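Local coordinates for MOBA relate protein (Mycobacterium sp., PDB 2WAW) that is of unknown function but belongs to the MobA-like nucleotidyltransferase family and so probably transfers a nucleotide from an NTP, at residues L2-T7 / P45-I50; R17-P22 / L180-W185. All blocks are in the same frame, centred on the assembly; numbering follows the deposited sequence.

Interaction 1. Residues L2-T7 / P45-I50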
# COMPACT_ATOMS: atom_id res chain seq x y z
N LEU A 2 -22.25 5.23 7.45
CA LEU A 2 -21.14 5.14 8.43
C LEU A 2 -19.78 5.41 7.77
O LEU A 2 -19.08 4.48 7.34
CB LEU A 2 -21.15 3.78 9.14
CG LEU A 2 -20.99 3.68 10.67
CD1 LEU A 2 -19.72 4.38 11.19
CD2 LEU A 2 -22.23 4.21 11.39
N ARG A 3 -19.41 6.69 7.69
CA ARG A 3 -18.10 7.11 7.21
C ARG A 3 -17.00 6.51 8.07
O ARG A 3 -17.14 6.43 9.29
CB ARG A 3 -17.96 8.62 7.34
CG ARG A 3 -18.93 9.46 6.58
CD ARG A 3 -18.17 10.62 5.99
NE ARG A 3 -17.49 10.21 4.76
CZ ARG A 3 -16.77 11.01 3.99
NH1 ARG A 3 -16.22 10.54 2.88
NH2 ARG A 3 -16.60 12.29 4.33
N SER A 4 -15.89 6.13 7.44
CA SER A 4 -14.71 5.68 8.21
C SER A 4 -13.80 6.85 8.55
O SER A 4 -13.03 6.77 9.50
CB SER A 4 -13.91 4.63 7.43
OG SER A 4 -13.32 5.20 6.28
N ARG A 5 -13.87 7.92 7.75
CA ARG A 5 -12.90 9.04 7.80
C ARG A 5 -11.46 8.54 7.57
O ARG A 5 -10.49 9.05 8.15
CB ARG A 5 -13.04 9.84 9.08
CG ARG A 5 -14.45 10.34 9.28
CD ARG A 5 -14.60 11.34 10.40
NE ARG A 5 -15.97 11.87 10.37
CZ ARG A 5 -16.53 12.58 11.34
NH1 ARG A 5 -15.86 12.87 12.46
NH2 ARG A 5 -17.78 12.99 11.20
N VAL A 6 -11.34 7.54 6.71
CA VAL A 6 -10.04 6.99 6.33
C VAL A 6 -9.91 6.95 4.79
O VAL A 6 -10.81 6.48 4.09
CB VAL A 6 -9.80 5.56 6.93
CG1 VAL A 6 -8.43 5.05 6.49
CG2 VAL A 6 -9.88 5.59 8.45
N THR A 7 -8.75 7.39 4.30
CA THR A 7 -8.39 7.22 2.89
C THR A 7 -7.35 6.12 2.78
O THR A 7 -6.37 6.14 3.51
CB THR A 7 -7.82 8.53 2.31
OG1 THR A 7 -8.89 9.48 2.19
CG2 THR A 7 -7.21 8.29 0.93
N PRO A 45 -12.56 -0.69 4.86
CA PRO A 45 -13.43 0.42 5.27
C PRO A 45 -12.79 1.78 4.97
O PRO A 45 -12.44 2.54 5.89
CB PRO A 45 -13.62 0.19 6.78
CG PRO A 45 -12.49 -0.71 7.22
CD PRO A 45 -11.80 -1.26 6.00
N PHE A 46 -12.59 2.06 3.69
CA PHE A 46 -12.10 3.36 3.26
C PHE A 46 -13.24 4.17 2.68
O PHE A 46 -14.14 3.62 2.03
CB PHE A 46 -11.06 3.23 2.15
CG PHE A 46 -9.85 2.38 2.51
CD1 PHE A 46 -9.24 2.50 3.77
CD2 PHE A 46 -9.30 1.49 1.58
CE1 PHE A 46 -8.10 1.74 4.09
CE2 PHE A 46 -8.17 0.72 1.88
CZ PHE A 46 -7.55 0.84 3.14
N ASP A 47 -13.17 5.48 2.86
CA ASP A 47 -14.08 6.41 2.19
C ASP A 47 -13.57 6.80 0.81
O ASP A 47 -14.35 7.26 -0.05
CB ASP A 47 -14.24 7.69 3.00
CG ASP A 47 -14.94 7.48 4.34
OD1 ASP A 47 -15.57 6.43 4.56
OD2 ASP A 47 -14.85 8.42 5.16
N GLN A 48 -12.27 6.65 0.61
CA GLN A 48 -11.60 7.05 -0.62
C GLN A 48 -10.46 6.08 -0.82
O GLN A 48 -9.83 5.67 0.16
CB GLN A 48 -11.05 8.48 -0.47
CG GLN A 48 -10.13 8.94 -1.61
CD GLN A 48 -9.52 10.29 -1.36
OE1 GLN A 48 -9.23 10.67 -0.21
NE2 GLN A 48 -9.27 11.02 -2.44
N LEU A 49 -10.18 5.73 -2.06
CA LEU A 49 -9.04 4.92 -2.39
C LEU A 49 -8.22 5.53 -3.52
O LEU A 49 -8.69 5.68 -4.56
CB LEU A 49 -9.47 3.51 -2.75
CG LEU A 49 -8.44 2.45 -3.09
CD1 LEU A 49 -7.45 2.28 -1.97
CD2 LEU A 49 -9.14 1.14 -3.34
N ILE A 50 -6.97 5.81 -3.22
CA ILE A 50 -6.01 6.39 -4.14
C ILE A 50 -4.98 5.34 -4.57
O ILE A 50 -4.53 4.59 -3.77
CB ILE A 50 -5.21 7.52 -3.48
CG1 ILE A 50 -6.12 8.70 -3.12
CG2 ILE A 50 -4.05 7.95 -4.34
CD1 ILE A 50 -5.48 9.68 -2.28
O HOH W 1 -13.91 10.49 0.97
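Asp47 reaches across from 45-50 and holds the turn at Ser4 and Arg5 that leads into strand 6-12. Its OD1 accepts the backbone N of Ser4 at 2.9 Å on the syn side of the carboxylate, nearly straight at 170°. OD2 takes the N of Arg5 at 2.8 Å from above the carboxylate plane in a more bent bond. The return link is equally short: the N of Asp47 gives to Val6 O at 2.8 Å. Ser4 OG, set between its own backbone N and carbonyl carbon (chi1 67°), donates to Pro45 O at 2.8 Å and accepts from the N of Val6, an ST turn. One carboxylate and one hydroxyl thus fix the consecutive N-H groups of Ser4, Arg5 and Val6.

The inner end is packed more closely. Val6 CG1 meets the edge of the Phe46 ring at CD1, 3.8 Å away, where Ile118 and Val114 of helix 111-121 and Val100 of the adjacent strand 98-103 also pack. On the face carrying Thr7 and Gln48, Thr7 OG1 donates to Gln48 OE1 at 2.7 Å, in the carbonyl plane and on a lone pair; OE1 also accepts from the N of Asp93. The Thr7 methyl touches Ile50 CD1.

Toward solvent the contact is looser. The guanidinium of Arg3 lies with one face over Asp47 OD2, 3.2 Å from NE. The two planes are 12° apart; because OD2 stands well out of the guanidinium plane, no N-H points at it and the salt bridge is one of charges only. A water adds weak bonds to Arg3 NH1 and Asp47 O.

Side-chain hydrogen bonds to backbone N-H groups, with the ST turn at Ser4, here accompany the entry of neighbouring parallel strands 6-12 and 48-53 into the central sheet of the alpha/beta, Rossmann-like GT-A fold.

Interaction 2. Residues R17-P22 / L180-W185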
# COMPACT_ATOMS: atom_id res chain seq x y z
N ARG A 17 12.22 -2.64 -11.74
CA ARG A 17 13.39 -2.84 -12.63
C ARG A 17 13.97 -4.25 -12.61
O ARG A 17 14.42 -4.75 -13.66
CB ARG A 17 14.50 -1.79 -12.41
CG ARG A 17 14.07 -0.42 -12.82
CD ARG A 17 15.25 0.50 -12.82
NE ARG A 17 14.85 1.89 -13.04
CZ ARG A 17 15.66 2.83 -13.48
NH1 ARG A 17 16.93 2.56 -13.76
NH2 ARG A 17 15.21 4.06 -13.62
N ARG A 18 13.95 -4.90 -11.45
CA ARG A 18 14.50 -6.25 -11.33
C ARG A 18 13.67 -7.30 -12.06
O ARG A 18 14.21 -8.25 -12.58
CB ARG A 18 14.69 -6.66 -9.87
CG ARG A 18 15.71 -5.84 -9.08
CD ARG A 18 17.15 -5.91 -9.67
NE ARG A 18 17.55 -7.27 -10.03
CZ ARG A 18 17.88 -8.21 -9.14
NH1 ARG A 18 18.14 -7.89 -7.88
NH2 ARG A 18 17.93 -9.47 -9.50
N LEU A 19 12.35 -7.10 -12.10
CA LEU A 19 11.47 -8.02 -12.83
C LEU A 19 11.71 -7.98 -14.34
O LEU A 19 11.56 -8.98 -15.03
CB LEU A 19 10.00 -7.70 -12.56
CG LEU A 19 9.28 -8.03 -11.25
CD1 LEU A 19 9.27 -9.54 -10.99
CD2 LEU A 19 9.87 -7.27 -10.06
N GLY A 20 12.05 -6.79 -14.84
CA GLY A 20 12.19 -6.57 -16.27
C GLY A 20 10.88 -6.34 -17.00
O GLY A 20 10.84 -6.34 -18.23
N THR A 21 9.81 -6.14 -16.23
CA THR A 21 8.47 -5.99 -16.78
C THR A 21 7.64 -5.35 -15.66
O THR A 21 8.01 -5.49 -14.50
CB THR A 21 7.87 -7.36 -17.17
OG1 THR A 21 6.69 -7.18 -17.95
CG2 THR A 21 7.55 -8.21 -15.93
N PRO A 22 6.55 -4.63 -16.00
CA PRO A 22 5.79 -3.99 -14.91
C PRO A 22 5.17 -5.03 -13.96
O PRO A 22 4.33 -5.83 -14.37
CB PRO A 22 4.70 -3.19 -15.65
CG PRO A 22 5.27 -2.98 -17.07
CD PRO A 22 5.96 -4.31 -17.32
N LEU A 180 3.61 -11.36 1.61
CA LEU A 180 4.65 -11.39 0.60
C LEU A 180 4.51 -10.15 -0.26
O LEU A 180 3.39 -9.67 -0.48
CB LEU A 180 4.52 -12.63 -0.27
CG LEU A 180 4.71 -14.00 0.39
CD1 LEU A 180 4.64 -15.08 -0.68
CD2 LEU A 180 6.04 -14.07 1.14
N ASP A 181 5.65 -9.65 -0.73
CA ASP A 181 5.66 -8.61 -1.76
C ASP A 181 6.57 -9.05 -2.90
O ASP A 181 7.10 -10.17 -2.88
CB ASP A 181 6.05 -7.23 -1.20
CG ASP A 181 7.32 -7.26 -0.37
OD1 ASP A 181 8.23 -8.08 -0.66
OD2 ASP A 181 7.41 -6.46 0.58
N VAL A 182 6.75 -8.20 -3.91
CA VAL A 182 7.44 -8.62 -5.12
C VAL A 182 8.51 -7.60 -5.54
O VAL A 182 8.19 -6.52 -6.05
CB VAL A 182 6.42 -8.87 -6.29
CG1 VAL A 182 7.15 -9.26 -7.59
CG2 VAL A 182 5.42 -9.96 -5.89
N ASP A 183 9.78 -7.95 -5.27
CA ASP A 183 10.95 -7.17 -5.70
C ASP A 183 11.62 -7.82 -6.91
O ASP A 183 12.20 -7.13 -7.76
CB ASP A 183 12.03 -7.11 -4.60
CG ASP A 183 11.64 -6.28 -3.40
OD1 ASP A 183 10.80 -5.36 -3.53
OD2 ASP A 183 12.19 -6.55 -2.30
N THR A 184 11.61 -9.15 -6.93
CA THR A 184 12.41 -9.90 -7.89
C THR A 184 11.53 -10.96 -8.54
O THR A 184 10.42 -11.23 -8.05
CB THR A 184 13.56 -10.66 -7.18
OG1 THR A 184 12.99 -11.56 -6.21
CG2 THR A 184 14.53 -9.69 -6.48
N TRP A 185 12.00 -11.56 -9.63
CA TRP A 185 11.22 -12.62 -10.27
C TRP A 185 10.99 -13.77 -9.31
O TRP A 185 9.88 -14.34 -9.25
CB TRP A 185 11.88 -13.12 -11.57
CG TRP A 185 10.90 -13.96 -12.32
CD1 TRP A 185 10.77 -15.31 -12.26
CD2 TRP A 185 9.85 -13.49 -13.18
NE1 TRP A 185 9.72 -15.73 -13.05
CE2 TRP A 185 9.13 -14.63 -13.62
CE3 TRP A 185 9.45 -12.21 -13.63
CZ2 TRP A 185 8.04 -14.54 -14.50
CZ3 TRP A 185 8.36 -12.12 -14.50
CH2 TRP A 185 7.66 -13.28 -14.91
O HOH W 2 14.38 -10.56 -10.71
O HOH W 3 12.08 -4.62 -9.01
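Leu19 and Trp185 bring the two backbones nearest, their CA atoms 5.3 Å apart, where the helically turned residues 17-19 pass the irregular chain leading to Trp185, and no direct hydrogen bond joins the segments. Two waters do so instead. One donates to Arg18 O and accepts from the N of Trp185 at 2.8 Å; the other accepts from the N of Arg18 and donates to Asp183 O, also at 2.8 Å.

Leu19 is the main apolar side chain of the contact. Its CD2 sits 3.3 Å from Asp183 O, while CD1 packs against the peptide between Thr184 and Trp185, lies 4.0 Å from Val182 CG1 and approaches Trp185 CE3 obliquely at 3.8 Å. CG of Trp185 is anti to its backbone N (chi1 -167°), and Thr21 CG2 comes to the indole edge, 4.2 Å from CZ3. Arg18 rests CB on Asp183 O; its chain is bent at chi2 and chi3, and Thr184 CG2 lies over one face of the guanidinium.

Thr184 is the N-cap of helix 185-197, its OG1 accepting from the N of Asp187, and Trp185 NE1 bonds Glu189 one turn further on. Val182 packs against the same helix, on Tyr188 and Leu191, while its O receives Lys23 NZ. The contact thereby joins the loop between strands 6-12 and 27-28 to the start of the C-terminal helix.

The two contacts lie on opposite sides of the chain's centre, with their centres about 29 Å apart and nearest atoms about 16 Å apart, and they do not touch. Their segments alternate along the chain: 2-7, 17-22, 45-50, 180-185. Strand 6-12 connects them, since interaction 1 stands at its beginning and interaction 2 uses the loop that follows its end. Interaction 1 thus belongs to the central mixed sheet, whereas interaction 2 ties a surface loop to the approach to helix 185-197. In MobA-like proteins the loop after the first strand usually helps bind the nucleotide, so interaction 2, whose segment 17-22 is part of that loop, probably lies at or near the nucleotide site, and interaction 1 probably remote from it.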